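Local coordinates for peptidase M16 inactive domain family protein (Pseudomonas fluorescens, PDB 3GWB), which belongs to the M16 peptidase family as an inactive-domain member and possibly has hydrolase activity with metal ion binding, at residues 14-19 / 24-29; 199-204 / 211-216; 252-257 / 329-334; 336-341 / 408-413. All blocks are in the same frame, centred on the assembly; numbering follows the deposited sequence.

Interaction 1: residues 14-19 / 24-29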
loop_
_atom_site.group_PDB
_atom_site.type_symbol
_atom_site.label_atom_id
_atom_site.label_comp_id
_atom_site.label_asym_id
_atom_site.label_seq_id
_atom_site.Cartn_x
_atom_site.Cartn_y
_atom_site.Cartn_z
ATOM N N VAL A 14 15.993 -1.305 -27.873
ATOM C CA VAL A 14 14.690 -0.679 -27.754
ATOM C C VAL A 14 14.209 -0.376 -29.168
ATOM O O VAL A 14 14.932 0.230 -29.973
ATOM C CB VAL A 14 14.777 0.642 -26.962
ATOM C CG1 VAL A 14 13.396 1.272 -26.852
ATOM C CG2 VAL A 14 15.360 0.382 -25.580
ATOM N N GLN A 15 12.992 -0.805 -29.477
ATOM C CA GLN A 15 12.441 -0.561 -30.800
ATOM C C GLN A 15 11.341 0.477 -30.682
ATOM O O GLN A 15 10.626 0.530 -29.678
ATOM C CB GLN A 15 11.883 -1.855 -31.381
ATOM C CG GLN A 15 12.911 -2.953 -31.495
ATOM C CD GLN A 15 12.302 -4.257 -31.939
ATOM O OE1 GLN A 15 11.766 -4.359 -33.040
ATOM N NE2 GLN A 15 12.375 -5.269 -31.078
ATOM N N THR A 16 11.189 1.305 -31.705
ATOM C CA THR A 16 10.172 2.335 -31.637
ATOM C C THR A 16 9.505 2.607 -32.974
ATOM O O THR A 16 10.087 2.381 -34.038
ATOM C CB THR A 16 10.774 3.648 -31.098
ATOM O OG1 THR A 16 9.725 4.596 -30.852
ATOM C CG2 THR A 16 11.750 4.233 -32.103
ATOM N N TRP A 17 8.273 3.096 -32.900
ATOM C CA TRP A 17 7.485 3.430 -34.076
ATOM C C TRP A 17 6.247 4.154 -33.578
ATOM O O TRP A 17 6.062 4.303 -32.367
ATOM C CB TRP A 17 7.106 2.161 -34.860
ATOM C CG TRP A 17 6.206 1.177 -34.137
ATOM C CD1 TRP A 17 4.837 1.145 -34.155
ATOM C CD2 TRP A 17 6.618 0.072 -33.316
ATOM N NE1 TRP A 17 4.376 0.086 -33.405
ATOM C CE2 TRP A 17 5.447 -0.589 -32.883
ATOM C CE3 TRP A 17 7.864 -0.428 -32.914
ATOM C CZ2 TRP A 17 5.487 -1.719 -32.056
ATOM C CZ3 TRP A 17 7.900 -1.554 -32.093
ATOM C CH2 TRP A 17 6.722 -2.186 -31.678
ATOM N N SER A 18 5.422 4.631 -34.505
ATOM C CA SER A 18 4.199 5.323 -34.141
ATOM C C SER A 18 3.014 4.609 -34.767
ATOM O O SER A 18 3.160 3.924 -35.779
ATOM C CB SER A 18 4.245 6.774 -34.628
ATOM O OG SER A 18 5.258 7.495 -33.945
ATOM N N THR A 19 1.842 4.751 -34.160
ATOM C CA THR A 19 0.638 4.127 -34.710
ATOM C C THR A 19 -0.019 5.136 -35.650
ATOM O O THR A 19 0.393 6.297 -35.718
ATOM C CB THR A 19 -0.384 3.781 -33.609
ATOM O OG1 THR A 19 -0.825 4.993 -32.981
ATOM C CG2 THR A 19 0.234 2.846 -32.568
ATOM N N LYS A 24 3.098 7.210 -29.689
ATOM C CA LYS A 24 4.488 6.783 -29.688
ATOM C C LYS A 24 4.572 5.396 -29.054
ATOM O O LYS A 24 4.085 5.191 -27.947
ATOM C CB LYS A 24 5.335 7.759 -28.873
ATOM C CG LYS A 24 5.181 9.209 -29.278
ATOM C CD LYS A 24 5.950 10.133 -28.331
ATOM C CE LYS A 24 7.450 9.877 -28.396
ATOM N NZ LYS A 24 7.969 10.117 -29.769
ATOM N N VAL A 25 5.178 4.450 -29.757
ATOM C CA VAL A 25 5.333 3.090 -29.246
ATOM C C VAL A 25 6.805 2.727 -28.991
ATOM O O VAL A 25 7.673 2.986 -29.830
ATOM C CB VAL A 25 4.763 2.044 -30.245
ATOM C CG1 VAL A 25 4.838 0.654 -29.640
ATOM C CG2 VAL A 25 3.330 2.383 -30.617
ATOM N N LEU A 26 7.089 2.142 -27.828
ATOM C CA LEU A 26 8.447 1.690 -27.512
ATOM C C LEU A 26 8.327 0.237 -27.072
ATOM O O LEU A 26 7.454 -0.110 -26.266
ATOM C CB LEU A 26 9.083 2.529 -26.406
ATOM C CG LEU A 26 9.522 3.931 -26.833
ATOM C CD1 LEU A 26 8.309 4.863 -26.915
ATOM C CD2 LEU A 26 10.533 4.454 -25.829
ATOM N N PHE A 27 9.207 -0.610 -27.584
ATOM C CA PHE A 27 9.135 -2.034 -27.293
ATOM C C PHE A 27 10.478 -2.714 -27.091
ATOM O O PHE A 27 11.452 -2.424 -27.793
ATOM C CB PHE A 27 8.389 -2.715 -28.444
ATOM C CG PHE A 27 8.523 -4.209 -28.467
ATOM C CD1 PHE A 27 7.950 -4.994 -27.469
ATOM C CD2 PHE A 27 9.203 -4.835 -29.509
ATOM C CE1 PHE A 27 8.062 -6.385 -27.509
ATOM C CE2 PHE A 27 9.319 -6.221 -29.556
ATOM C CZ PHE A 27 8.744 -6.994 -28.561
ATOM N N VAL A 28 10.518 -3.619 -26.115
ATOM C CA VAL A 28 11.714 -4.406 -25.830
ATOM C C VAL A 28 11.276 -5.869 -25.759
ATOM O O VAL A 28 10.410 -6.230 -24.951
ATOM C CB VAL A 28 12.360 -4.018 -24.477
ATOM C CG1 VAL A 28 13.470 -5.002 -24.125
ATOM C CG2 VAL A 28 12.916 -2.604 -24.547
ATOM N N GLU A 29 11.851 -6.706 -26.614
ATOM C CA GLU A 29 11.509 -8.120 -26.602
ATOM C C GLU A 29 12.295 -8.767 -25.459
ATOM O O GLU A 29 13.490 -8.519 -25.305
ATOM C CB GLU A 29 11.878 -8.781 -27.934
ATOM C CG GLU A 29 11.314 -10.191 -28.096
ATOM C CD GLU A 29 11.688 -10.843 -29.419
ATOM O OE1 GLU A 29 11.552 -10.181 -30.466
ATOM O OE2 GLU A 29 12.100 -12.025 -29.416
HETATM O O HOH W 1 13.762 -5.664 -28.602
#

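Interaction 2: residues 199-204 / 211-216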
loop_
_atom_site.group_PDB
_atom_site.type_symbol
_atom_site.label_atom_id
_atom_site.label_comp_id
_atom_site.label_asym_id
_atom_site.label_seq_id
_atom_site.Cartn_x
_atom_site.Cartn_y
_atom_site.Cartn_z
ATOM N N ILE A 199 2.906 4.441 -25.705
ATOM C CA ILE A 199 2.627 3.019 -25.513
ATOM C C ILE A 199 3.934 2.261 -25.329
ATOM O O ILE A 199 4.729 2.160 -26.257
ATOM C CB ILE A 199 1.871 2.446 -26.734
ATOM C CG1 ILE A 199 0.524 3.151 -26.879
ATOM C CG2 ILE A 199 1.668 0.948 -26.584
ATOM C CD1 ILE A 199 -0.163 2.856 -28.194
ATOM N N ALA A 200 4.155 1.734 -24.127
ATOM C CA ALA A 200 5.377 0.996 -23.823
ATOM C C ALA A 200 5.047 -0.475 -23.614
ATOM O O ALA A 200 4.112 -0.807 -22.896
ATOM C CB ALA A 200 6.034 1.578 -22.570
ATOM N N LEU A 201 5.821 -1.349 -24.244
ATOM C CA LEU A 201 5.599 -2.793 -24.167
ATOM C C LEU A 201 6.885 -3.558 -23.918
ATOM O O LEU A 201 7.883 -3.327 -24.587
ATOM C CB LEU A 201 5.005 -3.299 -25.487
ATOM C CG LEU A 201 3.500 -3.346 -25.722
ATOM C CD1 LEU A 201 3.231 -3.650 -27.199
ATOM C CD2 LEU A 201 2.878 -4.426 -24.824
ATOM N N VAL A 202 6.853 -4.491 -22.968
ATOM C CA VAL A 202 8.021 -5.304 -22.674
ATOM C C VAL A 202 7.622 -6.735 -22.332
ATOM O O VAL A 202 6.773 -6.962 -21.458
ATOM C CB VAL A 202 8.826 -4.751 -21.479
ATOM C CG1 VAL A 202 10.037 -5.619 -21.249
ATOM C CG2 VAL A 202 9.246 -3.307 -21.729
ATOM N N GLY A 203 8.229 -7.706 -23.006
ATOM C CA GLY A 203 7.901 -9.083 -22.688
ATOM C C GLY A 203 8.043 -10.129 -23.767
ATOM O O GLY A 203 8.715 -9.936 -24.779
ATOM N N ASP A 204 7.380 -11.253 -23.531
ATOM C CA ASP A 204 7.408 -12.398 -24.425
ATOM C C ASP A 204 6.539 -12.176 -25.658
ATOM O O ASP A 204 5.506 -12.821 -25.837
ATOM C CB ASP A 204 6.950 -13.639 -23.648
ATOM C CG ASP A 204 7.014 -14.903 -24.471
ATOM O OD1 ASP A 204 7.923 -15.005 -25.324
ATOM O OD2 ASP A 204 6.166 -15.796 -24.250
ATOM N N GLU A 211 3.384 -4.915 -32.607
ATOM C CA GLU A 211 2.766 -3.978 -33.532
ATOM C C GLU A 211 1.250 -4.098 -33.472
ATOM O O GLU A 211 0.550 -3.088 -33.411
ATOM C CB GLU A 211 3.264 -4.232 -34.955
ATOM C CG GLU A 211 4.439 -3.351 -35.356
ATOM C CD GLU A 211 5.136 -3.848 -36.611
ATOM O OE1 GLU A 211 4.472 -4.526 -37.427
ATOM O OE2 GLU A 211 6.340 -3.558 -36.785
ATOM N N ALA A 212 0.751 -5.332 -33.467
ATOM C CA ALA A 212 -0.692 -5.590 -33.412
ATOM C C ALA A 212 -1.300 -5.090 -32.097
ATOM O O ALA A 212 -2.369 -4.469 -32.092
ATOM C CB ALA A 212 -0.964 -7.092 -33.583
ATOM N N ILE A 213 -0.619 -5.360 -30.984
ATOM C CA ILE A 213 -1.094 -4.929 -29.673
ATOM C C ILE A 213 -1.177 -3.401 -29.619
ATOM O O ILE A 213 -2.189 -2.828 -29.197
ATOM C CB ILE A 213 -0.138 -5.390 -28.545
ATOM C CG1 ILE A 213 -0.019 -6.917 -28.531
ATOM C CG2 ILE A 213 -0.588 -4.807 -27.214
ATOM C CD1 ILE A 213 -1.318 -7.641 -28.534
ATOM N N ALA A 214 -0.108 -2.744 -30.053
ATOM C CA ALA A 214 -0.082 -1.287 -30.021
ATOM C C ALA A 214 -1.146 -0.670 -30.915
ATOM O O ALA A 214 -1.787 0.304 -30.532
ATOM C CB ALA A 214 1.299 -0.784 -30.411
ATOM N N ALA A 215 -1.340 -1.228 -32.104
ATOM C CA ALA A 215 -2.343 -0.698 -33.014
ATOM C C ALA A 215 -3.744 -0.863 -32.439
ATOM O O ALA A 215 -4.596 0.008 -32.606
ATOM C CB ALA A 215 -2.254 -1.386 -34.363
ATOM N N GLN A 216 -3.976 -1.984 -31.765
ATOM C CA GLN A 216 -5.280 -2.262 -31.177
ATOM C C GLN A 216 -5.604 -1.312 -30.030
ATOM O O GLN A 216 -6.707 -0.786 -29.947
ATOM C CB GLN A 216 -5.341 -3.713 -30.672
ATOM C CG GLN A 216 -6.550 -3.998 -29.794
ATOM C CD GLN A 216 -6.578 -5.423 -29.263
ATOM O OE1 GLN A 216 -5.557 -5.949 -28.809
ATOM N NE2 GLN A 216 -7.753 -6.049 -29.303
#

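Interaction 3: residues 252-257 / 329-334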
loop_
_atom_site.group_PDB
_atom_site.type_symbol
_atom_site.label_atom_id
_atom_site.label_comp_id
_atom_site.label_asym_id
_atom_site.label_seq_id
_atom_site.Cartn_x
_atom_site.Cartn_y
_atom_site.Cartn_z
ATOM N N LEU A 252 10.055 19.120 8.864
ATOM C CA LEU A 252 10.884 20.110 8.186
ATOM C C LEU A 252 11.003 19.789 6.700
ATOM O O LEU A 252 11.331 18.665 6.322
ATOM C CB LEU A 252 12.290 20.124 8.794
ATOM C CG LEU A 252 12.475 20.487 10.266
ATOM C CD1 LEU A 252 13.909 20.167 10.675
ATOM C CD2 LEU A 252 12.158 21.962 10.481
HETATM N N MSE A 253 10.751 20.784 5.859
HETATM C CA MSE A 253 10.853 20.594 4.420
HETATM C C MSE A 253 11.553 21.788 3.790
HETATM O O MSE A 253 11.195 22.937 4.049
HETATM C CB MSE A 253 9.465 20.434 3.803
HETATM C CG MSE A 253 8.659 19.289 4.376
HETATM SE SE MSE A 253 7.192 19.012 3.380
HETATM C CE MSE A 253 7.908 18.273 1.948
ATOM N N LEU A 254 12.564 21.508 2.978
ATOM C CA LEU A 254 13.312 22.552 2.291
ATOM C C LEU A 254 13.238 22.215 0.817
ATOM O O LEU A 254 13.254 21.042 0.448
ATOM C CB LEU A 254 14.776 22.574 2.736
ATOM C CG LEU A 254 15.075 22.778 4.221
ATOM C CD1 LEU A 254 14.813 21.484 4.978
ATOM C CD2 LEU A 254 16.531 23.193 4.393
ATOM N N ALA A 255 13.164 23.234 -0.031
ATOM C CA ALA A 255 13.068 22.982 -1.454
ATOM C C ALA A 255 13.306 24.212 -2.307
ATOM O O ALA A 255 13.315 25.341 -1.819
ATOM C CB ALA A 255 11.688 22.397 -1.780
ATOM N N GLN A 256 13.499 23.955 -3.596
ATOM C CA GLN A 256 13.702 24.977 -4.605
ATOM C C GLN A 256 13.502 24.252 -5.916
ATOM O O GLN A 256 13.392 23.024 -5.930
ATOM C CB GLN A 256 15.108 25.575 -4.526
ATOM C CG GLN A 256 16.254 24.584 -4.546
ATOM C CD GLN A 256 17.602 25.287 -4.449
ATOM O OE1 GLN A 256 18.134 25.786 -5.448
ATOM N NE2 GLN A 256 18.144 25.355 -3.240
ATOM N N LEU A 257 13.433 24.996 -7.012
ATOM C CA LEU A 257 13.228 24.376 -8.307
ATOM C C LEU A 257 14.414 23.512 -8.696
ATOM O O LEU A 257 15.563 23.939 -8.600
ATOM C CB LEU A 257 12.993 25.441 -9.379
ATOM C CG LEU A 257 11.704 26.251 -9.243
ATOM C CD1 LEU A 257 11.588 27.230 -10.412
ATOM C CD2 LEU A 257 10.510 25.305 -9.228
ATOM N N LEU A 329 21.421 22.868 11.002
ATOM C CA LEU A 329 22.378 21.813 10.689
ATOM C C LEU A 329 22.202 21.322 9.257
ATOM O O LEU A 329 23.167 21.248 8.501
ATOM C CB LEU A 329 22.215 20.632 11.661
ATOM C CG LEU A 329 22.986 19.336 11.366
ATOM C CD1 LEU A 329 24.485 19.597 11.431
ATOM C CD2 LEU A 329 22.585 18.253 12.365
ATOM N N VAL A 330 20.969 20.984 8.890
ATOM C CA VAL A 330 20.691 20.498 7.542
ATOM C C VAL A 330 21.142 21.525 6.512
ATOM O O VAL A 330 21.766 21.179 5.509
ATOM C CB VAL A 330 19.185 20.211 7.350
ATOM C CG1 VAL A 330 18.880 19.943 5.886
ATOM C CG2 VAL A 330 18.786 19.005 8.181
ATOM N N GLN A 331 20.820 22.791 6.758
ATOM C CA GLN A 331 21.217 23.853 5.839
ATOM C C GLN A 331 22.740 23.933 5.721
ATOM O O GLN A 331 23.268 24.080 4.623
ATOM C CB GLN A 331 20.660 25.202 6.303
ATOM C CG GLN A 331 19.152 25.318 6.172
ATOM C CD GLN A 331 18.629 26.672 6.616
ATOM O OE1 GLN A 331 18.758 27.046 7.783
ATOM N NE2 GLN A 331 18.034 27.414 5.686
ATOM N N ASP A 332 23.439 23.832 6.850
ATOM C CA ASP A 332 24.900 23.890 6.849
ATOM C C ASP A 332 25.459 22.691 6.101
ATOM O O ASP A 332 26.404 22.824 5.327
ATOM C CB ASP A 332 25.460 23.889 8.278
ATOM C CG ASP A 332 24.980 25.070 9.098
ATOM O OD1 ASP A 332 25.036 26.212 8.591
ATOM O OD2 ASP A 332 24.559 24.857 10.258
ATOM N N VAL A 333 24.887 21.517 6.345
ATOM C CA VAL A 333 25.332 20.311 5.662
ATOM C C VAL A 333 25.123 20.475 4.161
ATOM O O VAL A 333 25.953 20.054 3.355
ATOM C CB VAL A 333 24.543 19.078 6.134
ATOM C CG1 VAL A 333 24.841 17.894 5.233
ATOM C CG2 VAL A 333 24.907 18.754 7.576
ATOM N N PHE A 334 24.004 21.080 3.789
ATOM C CA PHE A 334 23.695 21.297 2.382
ATOM C C PHE A 334 24.685 22.286 1.773
ATOM O O PHE A 334 25.226 22.054 0.691
ATOM C CB PHE A 334 22.277 21.846 2.234
ATOM C CG PHE A 334 21.881 22.117 0.818
ATOM C CD1 PHE A 334 21.817 21.084 -0.104
ATOM C CD2 PHE A 334 21.557 23.407 0.406
ATOM C CE1 PHE A 334 21.438 21.322 -1.422
ATOM C CE2 PHE A 334 21.175 23.659 -0.912
ATOM C CZ PHE A 334 21.116 22.612 -1.825
#

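Interaction 4: residues 336-341 / 408-413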
loop_
_atom_site.group_PDB
_atom_site.type_symbol
_atom_site.label_atom_id
_atom_site.label_comp_id
_atom_site.label_asym_id
_atom_site.label_seq_id
_atom_site.Cartn_x
_atom_site.Cartn_y
_atom_site.Cartn_z
ATOM N N GLU A 336 27.649 23.080 2.830
ATOM C CA GLU A 336 28.950 22.426 2.839
ATOM C C GLU A 336 29.085 21.442 1.678
ATOM O O GLU A 336 30.145 21.343 1.070
ATOM C CB GLU A 336 29.146 21.713 4.184
ATOM C CG GLU A 336 30.259 20.670 4.236
ATOM C CD GLU A 336 31.613 21.206 3.811
ATOM O OE1 GLU A 336 31.992 22.317 4.250
ATOM O OE2 GLU A 336 32.304 20.499 3.043
ATOM N N TYR A 337 28.011 20.725 1.366
ATOM C CA TYR A 337 28.043 19.769 0.261
ATOM C C TYR A 337 28.217 20.466 -1.093
ATOM O O TYR A 337 29.022 20.033 -1.918
ATOM C CB TYR A 337 26.761 18.934 0.228
ATOM C CG TYR A 337 26.808 17.808 -0.782
ATOM C CD1 TYR A 337 27.696 16.745 -0.623
ATOM C CD2 TYR A 337 25.974 17.807 -1.900
ATOM C CE1 TYR A 337 27.753 15.704 -1.553
ATOM C CE2 TYR A 337 26.023 16.766 -2.842
ATOM C CZ TYR A 337 26.917 15.717 -2.659
ATOM O OH TYR A 337 26.980 14.678 -3.579
ATOM N N LEU A 338 27.452 21.532 -1.333
ATOM C CA LEU A 338 27.552 22.254 -2.603
ATOM C C LEU A 338 28.906 22.932 -2.728
ATOM O O LEU A 338 29.456 23.054 -3.826
ATOM C CB LEU A 338 26.455 23.315 -2.720
ATOM C CG LEU A 338 25.012 22.837 -2.884
ATOM C CD1 LEU A 338 24.101 24.047 -3.084
ATOM C CD2 LEU A 338 24.912 21.898 -4.083
ATOM N N LYS A 339 29.434 23.366 -1.590
ATOM C CA LYS A 339 30.719 24.045 -1.535
ATOM C C LYS A 339 31.912 23.151 -1.863
ATOM O O LYS A 339 32.740 23.503 -2.700
ATOM C CB LYS A 339 30.914 24.663 -0.148
ATOM C CG LYS A 339 32.240 25.387 0.038
ATOM C CD LYS A 339 32.374 25.927 1.456
ATOM C CE LYS A 339 33.717 26.607 1.677
ATOM N NZ LYS A 339 33.902 27.786 0.784
ATOM N N ASN A 340 32.007 21.993 -1.213
ATOM C CA ASN A 340 33.147 21.114 -1.443
ATOM C C ASN A 340 32.897 19.891 -2.302
ATOM O O ASN A 340 33.842 19.242 -2.745
ATOM C CB ASN A 340 33.746 20.682 -0.107
ATOM C CG ASN A 340 34.352 21.841 0.644
ATOM O OD1 ASN A 340 35.038 22.673 0.055
ATOM N ND2 ASN A 340 34.112 21.904 1.950
ATOM N N GLY A 341 31.630 19.579 -2.543
ATOM C CA GLY A 341 31.317 18.421 -3.353
ATOM C C GLY A 341 31.485 17.134 -2.573
ATOM O O GLY A 341 31.760 17.156 -1.374
ATOM N N LEU A 408 21.459 24.092 -8.177
ATOM C CA LEU A 408 21.014 24.413 -6.825
ATOM C C LEU A 408 21.819 25.549 -6.219
ATOM O O LEU A 408 22.993 25.719 -6.526
ATOM C CB LEU A 408 21.137 23.186 -5.927
ATOM C CG LEU A 408 20.303 21.965 -6.306
ATOM C CD1 LEU A 408 20.674 20.806 -5.391
ATOM C CD2 LEU A 408 18.818 22.303 -6.198
ATOM N N ASN A 409 21.181 26.313 -5.339
ATOM C CA ASN A 409 21.829 27.438 -4.681
ATOM C C ASN A 409 21.251 27.565 -3.282
ATOM O O ASN A 409 20.034 27.524 -3.098
ATOM C CB ASN A 409 21.573 28.719 -5.480
ATOM C CG ASN A 409 22.326 29.917 -4.931
ATOM O OD1 ASN A 409 22.142 30.314 -3.776
ATOM N ND2 ASN A 409 23.179 30.506 -5.765
ATOM N N VAL A 410 22.121 27.720 -2.292
ATOM C CA VAL A 410 21.672 27.840 -0.910
ATOM C C VAL A 410 20.781 29.057 -0.656
ATOM O O VAL A 410 19.968 29.047 0.268
ATOM C CB VAL A 410 22.873 27.894 0.066
ATOM C CG1 VAL A 410 23.663 26.600 -0.020
ATOM C CG2 VAL A 410 23.760 29.088 -0.255
ATOM N N ASP A 411 20.931 30.095 -1.475
ATOM C CA ASP A 411 20.146 31.323 -1.318
ATOM C C ASP A 411 18.739 31.245 -1.912
ATOM O O ASP A 411 17.957 32.190 -1.788
ATOM C CB ASP A 411 20.866 32.511 -1.976
ATOM C CG ASP A 411 22.214 32.818 -1.342
ATOM O OD1 ASP A 411 22.322 32.757 -0.101
ATOM O OD2 ASP A 411 23.165 33.143 -2.086
ATOM N N LYS A 412 18.411 30.131 -2.556
ATOM C CA LYS A 412 17.105 29.995 -3.193
ATOM C C LYS A 412 16.125 29.069 -2.485
ATOM O O LYS A 412 14.985 28.915 -2.931
ATOM C CB LYS A 412 17.276 29.513 -4.637
ATOM C CG LYS A 412 18.037 30.463 -5.548
ATOM C CD LYS A 412 18.017 29.937 -6.970
ATOM C CE LYS A 412 18.615 30.922 -7.974
ATOM N NZ LYS A 412 20.065 31.150 -7.748
HETATM N N MSE A 413 16.556 28.463 -1.385
HETATM C CA MSE A 413 15.700 27.535 -0.653
HETATM C C MSE A 413 14.451 28.145 -0.040
HETATM O O MSE A 413 14.479 29.236 0.540
HETATM C CB MSE A 413 16.496 26.813 0.441
HETATM C CG MSE A 413 17.294 25.612 -0.059
HETATM SE SE MSE A 413 16.271 24.174 -0.492
HETATM C CE MSE A 413 17.345 22.839 0.042
#

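Interaction 1: residues 14-19 / 24-29
The indole of Trp17 lies with one face over Val25. Val25 CB sits 3.8 Å from the centroid of the five-membered ring, 13° off its normal, a CH-pi contact, and CG1 lies 3.4 Å from Trp17 CZ2. The CG of Trp17 stands between its backbone N and carbonyl carbon (chi1 64°), which folds the indole over the neighbouring strand. Glu29 N lies over one face of the Phe27 ring, offset toward its rim. Gln15 NE2 approaches that ring obliquely, 3.5 Å from Phe27 CE2, with the amide turned 59° from it. Trp17 CH2 also comes in obliquely, 3.7 Å from Phe27 CB. A water accepts from both Gln15 NE2 and Glu29 N, and Arg207 bonds Gln15 OE1.

The backbones form an antiparallel hairpin, with Gln15-Phe27 and Trp17-Val25 as hydrogen-bonded pairs. Val25 O takes two donors from opposite faces of its carbonyl plane: Thr16 OG1 at 2.8 Å and Trp17 N at 3.1 Å. Helix 207-220 covers the Trp17 and Phe27 face; helix 365-377 packs on Val14, Leu26 and Val28. Backbone bonds thus fix the register, while the indole packs flat on Val25 and the Gln15 amide is held at both ends.

Interaction 2: residues 199-204 / 211-216
Leu201 and Ile213, and Ile199 and Ala214, meet by apolar packing. Leu201 CD1 reaches the branch point of Ile213, 4.0 Å from Ile213 CG2 and as near to its CB. The two side chains cross at about a right angle. The leucine touches the isoleucine with one methyl. Ile213 CG2 is placed opposite the backbone N across the CA-CB bond. The CG1 arm of the same residue leads away from the strand, and Ile213 also touches Leu112 of helix 105-120.

Ile199 uses both of its branches on Ala214. Its CG2 lies 4.2 Å from Ala214 CB, and its CD1 comes within 3.8 Å of Ala214 O. The second approach is a methyl against a backbone carbonyl. The small alanine lets the helix backbone come close here: the CA atoms of Ile199 and Ala214 are 6.8 Å apart.

Polar bonding is confined to each element and its other neighbours. In the helix, Ala215 N bonds to Glu211 O and Gln216 N to Ala212 O. Ile199 and Leu201 make backbone bonds with strand 24-29, and Ala200 bonds with Arg39 of strand 35-42.

The strand and helix run roughly antiparallel, at 149°, with axes 9.7 Å apart. Ile199 and Leu201 face helix 207-220, while Ala200 and Val202 meet helix 365-377 on the other side of the sheet. Helix 207-220 follows strand 197-203 directly in the chain and folds back on it: a beta-alpha unit of an alpha/beta layered domain.

Interaction 3: residues 252-257 / 329-334
Strand 252-257 and helix 329-334 run in roughly the same direction, 34° apart, with their axes 10.9 Å from each other at closest approach. Leu254 is the main side chain of the strand in this contact. Its CD2 methyl touches Gln331 CG at 3.8 Å and Val330 CG1 at 4.3 Å. The meeting with Gln331 is oblique and uses the aliphatic part of the glutamine. Gln331 CG lies opposite its own carbonyl carbon (chi1 -69°), and this swings the chain from the flank of the helix toward the strand. Val330 points toward the strand.

Farther along, Gln256 and Phe334 approach from opposite directions. Gln256 NE2 is 4.2 Å from Phe334 CE2, with the amide plane 69° from the ring. This is a loose packing contact. The amide is held elsewhere: Gln256 NE2 donates to Asn409 O, in the loop before strand 414-419. The buried glutamine therefore has a polar partner at the same end that meets the aromatic ring.

Leu254 and Gln256 face the helix, whereas Met253 and Ala255 meet helix 147-160 on the other side of the sheet. Met253 is present as selenomethionine. Backbone bonds tie the strand to strand 311-319 through Leu254 and Ile314, and to strand 414-419 through Ala255 and Val414. The contact is a helix laid on one face of a mixed beta-sheet, the layered alpha/beta packing of this second half of the chain.

Interaction 4: residues 336-341 / 408-413
The close part of this contact centres on one methyl, Leu338 CD1. It lies 4.0 Å from Val410 CG1, 4.0 Å from Leu408 O and 4.2 Å from Leu408 CB. The extended chi2 of Leu338 (-176°) carries this methyl out from the helix to the loop. The side chains of Leu338 and Val410 overlap alongside each other while running in opposing directions. Across the contact the packing is apolar, apart from the methyl's approach to the Leu408 carbonyl. Leu338 and Leu408 are buried.

Val410 marks the solvent side. It is exposed, yet its CG1 still covers the leucine tip. Beyond it the loop has bonds of its own. Asn409 OD1 accepts from Asp411 N at 2.6 Å, in the carbonyl plane, and so forms an Asx turn. Lys412 N bonds to Asn409 O. On the helix, away from the loop, Asn340 ND2 and Glu336 OE2 are modelled 2.5 Å apart, a doubtful length for such a pair. The helix ends at Asn340, and Gly341 follows with positive phi.

The loop joins helix 397-407 to strand 414-419. Leu408 and Val410 also touch Phe334, one turn earlier on helix 323-340, and Leu408 reaches Phe312 of strand 311-319. Tyr337 faces helix 266-277. The last turns of helix 323-340 thus lie between that helix and the loop leading into the sheet.

The four contacts form two pairs, with centres about 40 Å or more apart between pairs. Interactions 1 and 2 share one sheet, and Val25 touches both Ile199 and Ala214. Interactions 3 and 4 share helix 323-340 and touch each other. Interactions 2 and 3 are buried, each a helix on a sheet. Interaction 2 is purely apolar across its two segments, while interaction 3 mixes leucine, valine and phenylalanine with two glutamines. Interactions 1 and 4 are partly buried. Interaction 1 lies at a sheet edge and depends on backbone bonds as well as an indole; interaction 4 rests on a single leucine methyl against a loop with its own turn.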